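Putative transcriptional regulator (TetR/AcrR family) (Acinetobacter sp., PDB 3KNW) probably binds DNA through an N-terminal helix-turn-helix domain and regulates transcription, as other TetR-family proteins do. Local coordinates at residues I75-L80 with M92-C97; E84-D89 with E153-T158; R142-I147 with V161-A166; Q167-M172 with E194-M199; L174-L179 with A187-A192. One frame throughout, in Å; residues are numbered along the deposited sequence.

Contact 1: I75-L80 with M92-C97; sequences IRLNQL and MNYLQC
Leu80 and Tyr94 mark the closest backbone approach of segments 75-80 and 92-97, with their CA atoms 7.0 Å apart. The short helix axes come within 10.8 Å, and their directions differ by 131°. At this spacing side chains reach across, and Leu80 touches the opposite backbone.

Leu80 carries most of the contact. Its two methyl branches part over the opposite helix. CD1 goes to the side chain of Asn93. CD2 rests on the backbone, 3.8 Å from the CA of Tyr94. The same CD2 lies 4.3 Å from SG of Cys97, one turn beyond Asn93. Asn93 and Cys97 are exposed, so this part of the contact lies at the surface.

Leu77 sits one turn before Leu80 and is buried. Its CD2 approaches the Tyr94 ring obliquely, 4.2 Å from CD1. No hydrogen bond joins the two segments. The Tyr94 hydroxyl instead bonds to Tyr73 OH and Trp98 NE1, which hold the far end of the ring.

The contact joins helix 58-81 to helix 87-100. Helix 126-153 packs against its buried part, where Leu139 touches both Leu77 and Tyr94. Leu95 and Met92 continue the packing from helix 87-100 to helices 162-183 and 187-200.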
# COMPACT_ATOMS: atom_id res chain seq x y z
N ILE A 75 -16.77 15.70 -3.37
CA ILE A 75 -17.88 16.30 -2.67
C ILE A 75 -17.66 16.18 -1.15
O ILE A 75 -17.91 17.15 -0.43
CB ILE A 75 -19.23 15.64 -3.03
CG1 ILE A 75 -19.57 15.87 -4.50
CG2 ILE A 75 -20.37 16.17 -2.17
CD1 ILE A 75 -20.70 14.96 -5.00
N ARG A 76 -17.20 15.02 -0.68
CA ARG A 76 -16.93 14.83 0.76
C ARG A 76 -15.77 15.71 1.22
O ARG A 76 -15.82 16.24 2.30
CB ARG A 76 -16.69 13.36 1.12
N LEU A 77 -14.76 15.91 0.38
CA LEU A 77 -13.70 16.90 0.67
C LEU A 77 -14.15 18.37 0.68
O LEU A 77 -13.64 19.18 1.43
CB LEU A 77 -12.57 16.77 -0.34
CG LEU A 77 -11.34 16.05 0.18
CD1 LEU A 77 -10.28 15.92 -0.89
CD2 LEU A 77 -10.82 16.85 1.32
N ASN A 78 -15.08 18.71 -0.20
CA ASN A 78 -15.62 20.06 -0.25
C ASN A 78 -16.27 20.42 1.08
O ASN A 78 -16.07 21.53 1.58
CB ASN A 78 -16.63 20.20 -1.40
CG ASN A 78 -15.96 20.13 -2.78
OD1 ASN A 78 -14.74 20.26 -2.91
ND2 ASN A 78 -16.77 19.91 -3.81
N GLN A 79 -17.01 19.48 1.66
CA GLN A 79 -17.68 19.68 2.96
C GLN A 79 -16.67 19.84 4.10
O GLN A 79 -16.58 20.87 4.70
CB GLN A 79 -18.62 18.51 3.30
CG GLN A 79 -19.52 18.06 2.17
CD GLN A 79 -20.76 17.34 2.67
OE1 GLN A 79 -20.97 16.16 2.37
NE2 GLN A 79 -21.60 18.07 3.43
N LEU A 80 -15.89 18.80 4.36
CA LEU A 80 -14.84 18.84 5.38
C LEU A 80 -14.03 20.15 5.37
O LEU A 80 -13.67 20.67 6.43
CB LEU A 80 -13.91 17.62 5.19
CG LEU A 80 -13.33 16.82 6.37
CD1 LEU A 80 -14.29 16.62 7.57
CD2 LEU A 80 -12.84 15.45 5.86
N MSE A 92 -5.70 18.17 9.29
CA MSE A 92 -5.68 17.17 10.38
C MSE A 92 -7.03 16.52 10.47
O MSE A 92 -7.14 15.36 10.72
CB MSE A 92 -5.29 17.79 11.71
CG MSE A 92 -3.83 18.22 11.79
SE MSE A 92 -2.55 16.85 11.35
CE MSE A 92 -3.14 15.44 12.59
N ASN A 93 -8.06 17.26 10.17
CA ASN A 93 -9.39 16.69 10.07
C ASN A 93 -9.53 15.53 9.08
O ASN A 93 -9.91 14.43 9.45
CB ASN A 93 -10.32 17.78 9.59
CG ASN A 93 -11.30 18.11 10.54
OD1 ASN A 93 -11.16 19.09 11.30
ND2 ASN A 93 -12.38 17.34 10.53
N TYR A 94 -9.27 15.85 7.81
CA TYR A 94 -9.21 14.87 6.74
C TYR A 94 -8.43 13.61 7.11
O TYR A 94 -8.92 12.51 6.98
CB TYR A 94 -8.52 15.47 5.51
CG TYR A 94 -8.18 14.46 4.46
CD1 TYR A 94 -9.16 13.83 3.73
CD2 TYR A 94 -6.85 14.12 4.19
CE1 TYR A 94 -8.84 12.90 2.77
CE2 TYR A 94 -6.52 13.19 3.23
CZ TYR A 94 -7.53 12.59 2.51
OH TYR A 94 -7.22 11.65 1.54
N LEU A 95 -7.22 13.80 7.58
CA LEU A 95 -6.37 12.70 7.93
C LEU A 95 -6.97 11.88 9.07
O LEU A 95 -6.85 10.63 9.12
CB LEU A 95 -4.98 13.23 8.37
CG LEU A 95 -4.21 13.99 7.29
CD1 LEU A 95 -2.78 14.46 7.81
CD2 LEU A 95 -4.09 13.17 5.99
N GLN A 96 -7.58 12.60 10.02
CA GLN A 96 -8.13 11.95 11.19
C GLN A 96 -9.28 11.06 10.76
O GLN A 96 -9.46 9.98 11.34
CB GLN A 96 -8.51 12.97 12.31
CG GLN A 96 -7.66 12.72 13.59
CD GLN A 96 -7.24 13.98 14.39
OE1 GLN A 96 -7.48 15.13 13.99
NE2 GLN A 96 -6.61 13.74 15.56
N CYS A 97 -10.01 11.51 9.72
CA CYS A 97 -11.03 10.74 9.03
C CYS A 97 -10.45 9.51 8.31
O CYS A 97 -11.08 8.44 8.35
CB CYS A 97 -11.82 11.64 8.03
SG CYS A 97 -13.35 12.23 8.67

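Contact 2: E84-D89 with E153-T158; sequences ETSARD and EGSIQT
Ser155 meets Ser86, Ala87 and Arg88 at the start of helix 87-100. Its side chain makes mostly van der Waals contacts. Its CB lies 3.4 Å from Ser86 OG, and its OG lies 3.6 Å from Arg88 CB. Ile156 adds an apolar touch, with CG1 3.9 Å from Arg88 CB. Ala87 CB faces the carboxylate of Glu153, 3.9 Å from OE1.

The clear hydrogen bond of Ser155 is made within its own segment. Its OG donates to Glu153 OE1 over 2.9 Å and meets that oxygen nearly along the C-O bond. A chi1 of 71° puts OG between the backbone N and the carbonyl carbon. Gly150 O of helix 126-153 is a weak second partner.

Gly154 has positive phi (89°) and is the first residue to leave helical angles. The chain then turns into the loop before helix 162-183, in the C-terminal domain that in TetR-family proteins typically binds ligand and forms the dimer. Ser86 is the N-cap residue of helix 87-100, but its side chain makes no capping bond.

Arg88 makes the charged interaction: its NH1 forms a salt bridge with Asp201. Its chain is extended from CG to NE and runs past Ser155, whose carbonyl O lies 3.3 Å from CD and at the edge of the guanidinium. Gln157 OE1 is 3.4 Å from NH1, and its amide plane is turned 51° from the guanidinium.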
# COMPACT_ATOMS: atom_id res chain seq x y z
N GLU A 84 -14.75 27.52 8.50
CA GLU A 84 -13.92 28.70 8.67
C GLU A 84 -12.91 28.39 9.76
O GLU A 84 -12.85 29.08 10.78
CB GLU A 84 -14.77 29.95 8.95
CG GLU A 84 -14.01 31.29 8.68
CD GLU A 84 -13.95 31.74 7.19
OE1 GLU A 84 -14.51 31.06 6.29
OE2 GLU A 84 -13.35 32.82 6.91
N THR A 85 -12.14 27.33 9.53
CA THR A 85 -11.00 26.96 10.37
C THR A 85 -9.70 27.10 9.58
O THR A 85 -9.71 27.50 8.41
CB THR A 85 -11.10 25.48 10.90
OG1 THR A 85 -11.14 24.57 9.78
CG2 THR A 85 -12.35 25.28 11.84
N SER A 86 -8.60 26.81 10.27
CA SER A 86 -7.26 26.72 9.71
C SER A 86 -7.13 25.78 8.50
O SER A 86 -7.90 24.86 8.35
CB SER A 86 -6.33 26.13 10.77
OG SER A 86 -5.56 27.12 11.34
N ALA A 87 -6.11 26.03 7.68
CA ALA A 87 -5.66 25.07 6.69
C ALA A 87 -5.17 23.84 7.47
O ALA A 87 -5.49 22.71 7.13
CB ALA A 87 -4.53 25.66 5.78
N ARG A 88 -4.41 24.09 8.54
CA ARG A 88 -3.83 23.02 9.31
C ARG A 88 -4.87 22.08 9.90
O ARG A 88 -4.77 20.83 9.77
CB ARG A 88 -3.00 23.59 10.42
CG ARG A 88 -2.63 22.55 11.43
CD ARG A 88 -1.47 23.03 12.22
NE ARG A 88 -0.98 22.00 13.11
CZ ARG A 88 0.29 21.89 13.48
NH1 ARG A 88 1.20 22.75 13.03
NH2 ARG A 88 0.65 20.90 14.29
N ASP A 89 -5.87 22.66 10.55
CA ASP A 89 -6.92 21.88 11.15
C ASP A 89 -7.74 21.23 10.07
O ASP A 89 -8.26 20.15 10.27
CB ASP A 89 -7.80 22.73 12.13
CG ASP A 89 -7.02 23.14 13.40
OD1 ASP A 89 -5.79 22.88 13.50
OD2 ASP A 89 -7.62 23.75 14.30
N GLU A 153 -0.89 31.65 5.90
CA GLU A 153 -1.47 32.17 7.17
C GLU A 153 -0.59 31.95 8.38
O GLU A 153 -0.86 32.49 9.42
CB GLU A 153 -2.75 31.46 7.59
CG GLU A 153 -3.81 31.18 6.60
CD GLU A 153 -4.60 29.91 7.02
OE1 GLU A 153 -4.01 29.00 7.70
OE2 GLU A 153 -5.81 29.82 6.66
N GLY A 154 0.40 31.09 8.31
CA GLY A 154 1.20 30.83 9.51
C GLY A 154 0.66 29.71 10.38
O GLY A 154 1.17 29.45 11.47
N SER A 155 -0.36 29.00 9.93
CA SER A 155 -0.81 27.83 10.72
C SER A 155 0.11 26.60 10.49
O SER A 155 0.17 25.72 11.34
CB SER A 155 -2.30 27.50 10.48
OG SER A 155 -2.52 26.97 9.19
N ILE A 156 0.85 26.56 9.38
CA ILE A 156 1.82 25.46 9.10
C ILE A 156 3.21 26.04 9.04
O ILE A 156 3.52 26.76 8.15
CB ILE A 156 1.47 24.69 7.84
CG1 ILE A 156 0.14 23.93 8.06
CG2 ILE A 156 2.56 23.72 7.55
CD1 ILE A 156 -0.55 23.43 6.83
N GLN A 157 4.04 25.77 10.02
CA GLN A 157 5.29 26.48 10.14
C GLN A 157 6.40 25.85 9.33
O GLN A 157 7.49 26.43 9.18
CB GLN A 157 5.71 26.55 11.61
CG GLN A 157 4.74 27.38 12.51
CD GLN A 157 3.48 26.58 12.92
OE1 GLN A 157 3.44 25.33 12.84
NE2 GLN A 157 2.45 27.30 13.36
N THR A 158 6.16 24.66 8.78
CA THR A 158 7.21 23.99 8.07
C THR A 158 7.45 24.78 6.80
O THR A 158 6.51 25.35 6.25
CB THR A 158 6.85 22.55 7.72
OG1 THR A 158 8.03 21.84 7.35
CG2 THR A 158 5.78 22.46 6.61

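Contact 3: R142-I147 with V161-A166; sequences RMADLI and VPDVLA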
# COMPACT_ATOMS: atom_id res chain seq x y z
N ARG A 142 -4.86 18.86 -4.21
CA ARG A 142 -5.69 19.51 -3.18
C ARG A 142 -4.94 19.57 -1.84
O ARG A 142 -4.90 20.60 -1.23
CB ARG A 142 -7.01 18.77 -2.94
CG ARG A 142 -7.99 18.71 -4.08
CD ARG A 142 -8.67 20.00 -4.28
NE ARG A 142 -9.73 20.33 -3.30
CZ ARG A 142 -10.94 19.75 -3.25
NH1 ARG A 142 -11.82 20.16 -2.35
NH2 ARG A 142 -11.26 18.77 -4.09
N MSE A 143 -4.34 18.49 -1.36
CA MSE A 143 -3.54 18.61 -0.13
C MSE A 143 -2.47 19.70 -0.30
O MSE A 143 -2.16 20.42 0.64
CB MSE A 143 -2.88 17.30 0.29
CG MSE A 143 -3.87 16.23 0.73
SE MSE A 143 -3.00 14.53 1.10
CE MSE A 143 -4.07 13.60 -0.09
N ALA A 144 -1.91 19.76 -1.49
CA ALA A 144 -0.85 20.72 -1.79
C ALA A 144 -1.39 22.12 -1.64
O ALA A 144 -0.79 22.91 -0.96
CB ALA A 144 -0.28 20.49 -3.21
N ASP A 145 -2.53 22.40 -2.29
CA ASP A 145 -3.19 23.71 -2.26
C ASP A 145 -3.40 24.10 -0.78
O ASP A 145 -3.09 25.23 -0.36
CB ASP A 145 -4.55 23.66 -3.00
CG ASP A 145 -4.40 23.42 -4.54
OD1 ASP A 145 -3.31 23.77 -5.09
OD2 ASP A 145 -5.35 22.90 -5.22
N LEU A 146 -3.86 23.14 0.02
CA LEU A 146 -4.19 23.35 1.42
C LEU A 146 -2.90 23.54 2.25
O LEU A 146 -2.82 24.40 3.10
CB LEU A 146 -5.07 22.18 1.86
CG LEU A 146 -5.89 22.25 3.11
CD1 LEU A 146 -6.90 23.44 3.10
CD2 LEU A 146 -6.54 20.93 3.32
N ILE A 147 -1.83 22.81 1.98
CA ILE A 147 -0.61 23.08 2.74
C ILE A 147 -0.12 24.51 2.45
O ILE A 147 0.51 25.17 3.30
CB ILE A 147 0.44 22.02 2.50
CG1 ILE A 147 -0.03 20.68 3.09
CG2 ILE A 147 1.78 22.39 3.14
CD1 ILE A 147 0.69 19.44 2.55
N VAL A 161 8.38 22.51 0.92
CA VAL A 161 7.53 22.99 -0.15
C VAL A 161 6.25 22.15 -0.24
O VAL A 161 6.29 20.98 -0.09
CB VAL A 161 8.42 22.94 -1.46
CG1 VAL A 161 7.72 22.25 -2.60
CG2 VAL A 161 8.86 24.34 -1.75
N PRO A 162 5.10 22.77 -0.50
CA PRO A 162 3.86 22.04 -0.49
C PRO A 162 3.75 20.84 -1.32
O PRO A 162 3.02 19.91 -0.95
CB PRO A 162 2.85 23.06 -1.00
CG PRO A 162 3.40 24.30 -0.76
CD PRO A 162 4.86 24.21 -0.55
N ASP A 163 4.40 20.83 -2.47
CA ASP A 163 4.23 19.74 -3.40
C ASP A 163 5.00 18.50 -2.89
O ASP A 163 4.61 17.36 -3.19
CB ASP A 163 4.61 20.21 -4.80
CG ASP A 163 3.78 21.44 -5.23
OD1 ASP A 163 2.77 21.16 -5.97
OD2 ASP A 163 4.08 22.65 -4.74
N VAL A 164 6.07 18.73 -2.13
CA VAL A 164 6.82 17.65 -1.48
C VAL A 164 6.04 17.18 -0.27
O VAL A 164 5.86 15.99 -0.03
CB VAL A 164 8.29 18.12 -1.13
CG1 VAL A 164 9.05 17.11 -0.28
CG2 VAL A 164 9.06 18.37 -2.40
N LEU A 165 5.50 18.09 0.51
CA LEU A 165 4.97 17.64 1.80
C LEU A 165 3.69 16.83 1.55
O LEU A 165 3.44 15.85 2.21
CB LEU A 165 4.78 18.82 2.72
CG LEU A 165 4.41 18.56 4.16
CD1 LEU A 165 5.40 17.65 4.88
CD2 LEU A 165 4.34 19.92 4.87
N ALA A 166 2.88 17.23 0.59
CA ALA A 166 1.66 16.52 0.35
C ALA A 166 1.96 15.09 -0.07
O ALA A 166 1.19 14.20 0.23
CB ALA A 166 0.88 17.21 -0.70
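Ile147 faces Pro162, Leu165 and Ala166 with both of its branches, and its torsions set which branch goes where. With chi1 at -67°, CG1 stands anti to the carbonyl carbon and CG2 anti to the backbone N. A chi2 of 161° extends CD1 away from CA, toward Ala166.

CD1 reaches the backbone of the other helix, 3.7 Å from Ala166 N, and also touches the CB of that alanine. It lies near CB and CG of Leu165 as well. CG2 meets Leu165 CD2 at 4.0 Å and lies against the CA and CB of Pro162. The Ile147 and Leu165 side chains cross at about a right angle.

Much of the rest involves alanine and proline, with Met143 contributing its CB. Ala166 CB packs 3.9 Å from Met143 CB and equally close to Ala144 N. Pro162 CB rests 3.6 Å from Ala144 O. The nearest CA atoms, those of Ala144 and Pro162, are 5.1 Å apart. Such small side chains let the short helix axes approach to 8.2 Å. No hydrogen bond crosses the contact.

On the exposed side, Asp163 brings OD1 to 4.2 Å from Ala144 CB. On the inner side, Met143 touches Tyr94 and Ile147 touches Leu91, so helix 87-100 covers the contact there.

Helix 126-153 and helix 162-183 are successive helices joined by a short loop, and they pack with their directions 124° apart. This is packing of the all-helical C-terminal core found in TetR-family regulators, close to where helix 162-183 begins.

Contact 4: Q167-M172 with E194-M199; sequences QVIYQM and ESTKMM
Met172 and Met199, both modelled as selenomethionine, bridge the space between segments 167-172 and 194-199. The helices run nearly antiparallel, 171° apart in direction. Their short axes stay 11.2 Å apart, so long side chains must span the distance.

The tighter part is buried and centres on Met172. Its CG is anti to the backbone N, and the chain bends only at chi3 (80°). CE ends 3.4 Å from Thr196 OG1, a van der Waals contact. That hydroxyl is occupied by hydrogen bonds with Tyr173 OH and Ala192 O. The SE of Met172 lies 4.0 Å from Met199 CE, and the two side chains cross obliquely. Val168 CG1 touches the SE of Met199 at the same distance. Ile169 CD1 also meets Thr196 CG2, at 4.2 Å. Leu95 of helix 87-100 packs on both residues.

Helices 162-183 and 187-200 also form the subunit interface. In TetR-family dimers the last two long helices of each chain typically build a four-helix bundle, and the contacts here are consistent with that. Met172 packs on Gln171 of the second subunit, and Ser195 packs on its Val168.

The loose side lies on the outer face of segment 194-199. Glu194, Lys197 and Met198 are exposed there and do not touch segment 167-172. Lys197 NZ and Glu194 OE2 make a long salt bridge of 3.7 Å within that face. Met199 itself is partly exposed, whereas Val168, Ile169, Met172, Ser195 and Thr196 are buried.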
# COMPACT_ATOMS: atom_id res chain seq x y z
N GLN A 167 3.08 14.86 -0.76
CA GLN A 167 3.46 13.50 -1.18
C GLN A 167 3.95 12.68 0.01
O GLN A 167 3.60 11.49 0.16
CB GLN A 167 4.59 13.52 -2.22
CG GLN A 167 4.17 13.89 -3.66
CD GLN A 167 5.37 14.00 -4.59
OE1 GLN A 167 5.92 12.97 -5.09
NE2 GLN A 167 5.79 15.22 -4.82
N VAL A 168 4.81 13.30 0.81
CA VAL A 168 5.27 12.66 1.95
C VAL A 168 4.11 12.23 2.82
O VAL A 168 3.98 11.05 3.21
CB VAL A 168 6.10 13.60 2.77
CG1 VAL A 168 6.30 12.93 4.15
CG2 VAL A 168 7.39 13.89 2.04
N ILE A 169 3.24 13.17 3.12
CA ILE A 169 2.11 12.85 3.98
C ILE A 169 1.24 11.76 3.33
O ILE A 169 0.95 10.70 3.97
CB ILE A 169 1.29 14.09 4.29
CG1 ILE A 169 2.05 15.00 5.21
CG2 ILE A 169 -0.02 13.72 4.92
CD1 ILE A 169 1.38 16.34 5.36
N TYR A 170 0.91 11.94 2.06
CA TYR A 170 0.04 10.96 1.44
C TYR A 170 0.71 9.56 1.32
O TYR A 170 0.07 8.54 1.51
CB TYR A 170 -0.50 11.46 0.12
CG TYR A 170 -1.55 10.56 -0.46
CD1 TYR A 170 -2.87 10.68 -0.08
CD2 TYR A 170 -1.25 9.62 -1.40
CE1 TYR A 170 -3.87 9.87 -0.65
CE2 TYR A 170 -2.25 8.81 -1.96
CZ TYR A 170 -3.55 8.96 -1.59
OH TYR A 170 -4.51 8.15 -2.14
N GLN A 171 2.00 9.53 1.06
CA GLN A 171 2.70 8.27 0.96
C GLN A 171 2.74 7.56 2.29
O GLN A 171 2.48 6.40 2.33
CB GLN A 171 4.11 8.47 0.47
CG GLN A 171 4.16 8.68 -1.03
CD GLN A 171 5.51 9.10 -1.53
OE1 GLN A 171 5.65 9.53 -2.65
NE2 GLN A 171 6.50 8.97 -0.71
N MSE A 172 3.04 8.28 3.37
CA MSE A 172 3.09 7.72 4.72
C MSE A 172 1.78 7.22 5.17
O MSE A 172 1.71 6.15 5.77
CB MSE A 172 3.61 8.73 5.72
CG MSE A 172 3.55 8.30 7.21
SE MSE A 172 4.27 9.78 8.26
CE MSE A 172 2.76 10.91 8.30
N GLU A 194 0.38 11.19 14.72
CA GLU A 194 1.23 11.90 15.68
C GLU A 194 2.42 12.50 14.93
O GLU A 194 2.81 13.61 15.17
CB GLU A 194 1.62 10.99 16.87
CG GLU A 194 2.15 11.77 18.09
CD GLU A 194 1.15 12.82 18.67
OE1 GLU A 194 1.61 13.81 19.33
OE2 GLU A 194 -0.09 12.64 18.49
N SER A 195 2.92 11.77 13.95
CA SER A 195 3.99 12.25 13.11
C SER A 195 3.66 13.42 12.18
O SER A 195 4.51 14.29 11.99
CB SER A 195 4.56 11.07 12.33
OG SER A 195 5.55 10.47 13.16
N THR A 196 2.46 13.44 11.60
CA THR A 196 2.04 14.54 10.78
C THR A 196 2.11 15.91 11.54
O THR A 196 2.29 16.97 10.91
CB THR A 196 0.58 14.34 10.26
OG1 THR A 196 0.46 13.07 9.62
CG2 THR A 196 0.18 15.47 9.28
N LYS A 197 2.03 15.88 12.88
CA LYS A 197 2.12 17.09 13.67
C LYS A 197 3.56 17.64 13.74
O LYS A 197 3.77 18.82 13.48
CB LYS A 197 1.55 16.89 15.08
CG LYS A 197 0.03 16.61 15.13
CD LYS A 197 -0.50 16.82 16.57
CE LYS A 197 -1.64 15.89 16.92
NZ LYS A 197 -1.90 15.85 18.43
N MSE A 198 4.54 16.84 14.12
CA MSE A 198 5.95 17.22 13.92
C MSE A 198 6.18 17.85 12.53
O MSE A 198 6.73 18.93 12.40
CB MSE A 198 6.89 15.99 14.03
CG MSE A 198 6.56 14.98 15.16
SE MSE A 198 8.06 13.79 15.74
CE MSE A 198 7.77 13.88 17.68
N MSE A 199 5.75 17.17 11.48
CA MSE A 199 6.05 17.64 10.14
C MSE A 199 5.41 19.01 9.83
O MSE A 199 5.99 19.79 9.11
CB MSE A 199 5.57 16.61 9.12
CG MSE A 199 6.27 15.29 9.24
SE MSE A 199 5.72 14.03 7.92
CE MSE A 199 6.96 12.68 8.42

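Contact 5: L174-L179 with A187-A192; sequences LGAALL and APLFQA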
# COMPACT_ATOMS: atom_id res chain seq x y z
N LEU A 174 -0.74 6.01 3.15
CA LEU A 174 -1.00 4.76 2.43
C LEU A 174 -0.19 3.60 3.00
O LEU A 174 -0.68 2.49 3.13
CB LEU A 174 -0.61 4.92 1.00
CG LEU A 174 -1.53 5.76 0.13
CD1 LEU A 174 -0.83 5.99 -1.20
CD2 LEU A 174 -2.85 5.13 -0.05
N GLY A 175 1.04 3.85 3.40
CA GLY A 175 1.84 2.77 3.90
C GLY A 175 1.44 2.33 5.32
O GLY A 175 1.49 1.12 5.62
N ALA A 176 1.13 3.31 6.18
CA ALA A 176 0.45 3.08 7.43
C ALA A 176 -0.93 2.32 7.22
O ALA A 176 -1.25 1.40 7.96
CB ALA A 176 0.22 4.44 8.17
N ALA A 177 -1.74 2.69 6.24
CA ALA A 177 -3.04 1.92 5.98
C ALA A 177 -2.74 0.47 5.60
O ALA A 177 -3.34 -0.44 6.11
CB ALA A 177 -3.86 2.55 4.92
N LEU A 178 -1.72 0.26 4.75
CA LEU A 178 -1.27 -1.08 4.38
C LEU A 178 -0.82 -1.94 5.61
O LEU A 178 -1.24 -3.08 5.73
CB LEU A 178 -0.10 -0.91 3.42
CG LEU A 178 0.27 -1.94 2.40
CD1 LEU A 178 1.13 -1.32 1.30
CD2 LEU A 178 1.03 -2.93 3.10
N LEU A 179 0.03 -1.40 6.48
CA LEU A 179 0.49 -2.13 7.68
C LEU A 179 -0.65 -2.40 8.63
O LEU A 179 -0.76 -3.48 9.20
CB LEU A 179 1.58 -1.36 8.45
CG LEU A 179 2.96 -1.31 7.78
CD1 LEU A 179 4.02 -0.70 8.74
CD2 LEU A 179 3.43 -2.71 7.30
N ALA A 187 -2.60 0.80 14.84
CA ALA A 187 -1.42 1.41 15.50
C ALA A 187 -0.59 2.21 14.47
O ALA A 187 -0.25 3.38 14.70
CB ALA A 187 -0.53 0.32 16.25
N PRO A 188 -0.29 1.64 13.31
CA PRO A 188 0.57 2.44 12.37
C PRO A 188 -0.02 3.76 11.92
O PRO A 188 0.73 4.72 11.71
CB PRO A 188 0.76 1.48 11.19
CG PRO A 188 0.66 0.13 11.78
CD PRO A 188 -0.33 0.21 12.94
N LEU A 189 -1.34 3.81 11.78
CA LEU A 189 -2.10 5.00 11.36
C LEU A 189 -2.17 5.99 12.50
O LEU A 189 -1.99 7.17 12.29
CB LEU A 189 -3.55 4.67 10.96
CG LEU A 189 -3.73 4.15 9.55
CD1 LEU A 189 -5.02 3.35 9.27
CD2 LEU A 189 -3.61 5.32 8.58
N PHE A 190 -2.34 5.49 13.72
CA PHE A 190 -2.20 6.34 14.87
C PHE A 190 -0.85 7.02 14.96
O PHE A 190 -0.77 8.20 15.37
CB PHE A 190 -2.49 5.59 16.17
CG PHE A 190 -3.86 4.89 16.21
CD1 PHE A 190 -4.96 5.40 15.55
CD2 PHE A 190 -4.04 3.75 16.98
CE1 PHE A 190 -6.17 4.79 15.61
CE2 PHE A 190 -5.25 3.10 17.04
CZ PHE A 190 -6.33 3.61 16.38
N GLN A 191 0.22 6.31 14.61
CA GLN A 191 1.55 6.94 14.71
C GLN A 191 1.68 8.01 13.58
O GLN A 191 2.09 9.12 13.86
CB GLN A 191 2.68 5.91 14.68
CG GLN A 191 4.14 6.50 14.77
CD GLN A 191 4.31 7.56 15.88
OE1 GLN A 191 4.09 7.29 17.08
NE2 GLN A 191 4.64 8.78 15.46
N ALA A 192 1.27 7.69 12.35
CA ALA A 192 1.22 8.65 11.24
C ALA A 192 0.57 9.98 11.67
O ALA A 192 1.06 11.07 11.32
CB ALA A 192 0.39 8.08 10.09
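Ala176 forms the centre of the contact with Pro188, Leu189 and Ala192. Its CB sits 3.6 Å from Pro188 O and 4.1 Å from Ala192 CB. Leu189 CD2 lies 4.0 Å from Ala176 CB and equally close to Ala177 N. One turn after the alanine, Leu179 CB packs 3.8 Å from Pro188 CG. All six touching residues are buried, and the contact has no hydrogen bond of its own.

With chi1 at -82°, CG of Leu189 is anti to its carbonyl carbon and lies near the Ala176 carbonyl O. The backbones are close because alanine and proline line the meeting faces. Ala176 and Pro188 have their CA atoms 5.0 Å apart. The short axes approach to 7.8 Å and run 157° apart in direction.

Further out, Pro188 O accepts a hydrogen bond from Gln171 NE2 of the second subunit. This ties the contact to the dimer interface. Gln171 of that subunit also packs on Ala176, and its Leu174 packs on Leu179.

The two segments form the closed end of a hairpin made by helices 162-183 and 187-200. Helix 87-100 flanks it, with Trp98 touching Ala177 and Val99 touching Leu189.

How the contacts relate
The contacts follow the helical C-terminal domain from its first helices to the dimer interface. Contacts 1 and 2 share helix 87-100 and have centres about 15 Å apart. Contacts 1, 3 and 4 follow in series along the chain. Contact 2 crosses contacts 1 and 3, since its segments alternate with theirs. Helix 162-183 runs through contacts 3, 4 and 5. Contact 5 is nested inside the loop closed by contact 4, about 11 Å away between centres, on the same helix pair. Both meet the second subunit. Contact 1 touches contacts 3 and 4, so packing is continuous from helix 58-81 to the dimer-forming helices.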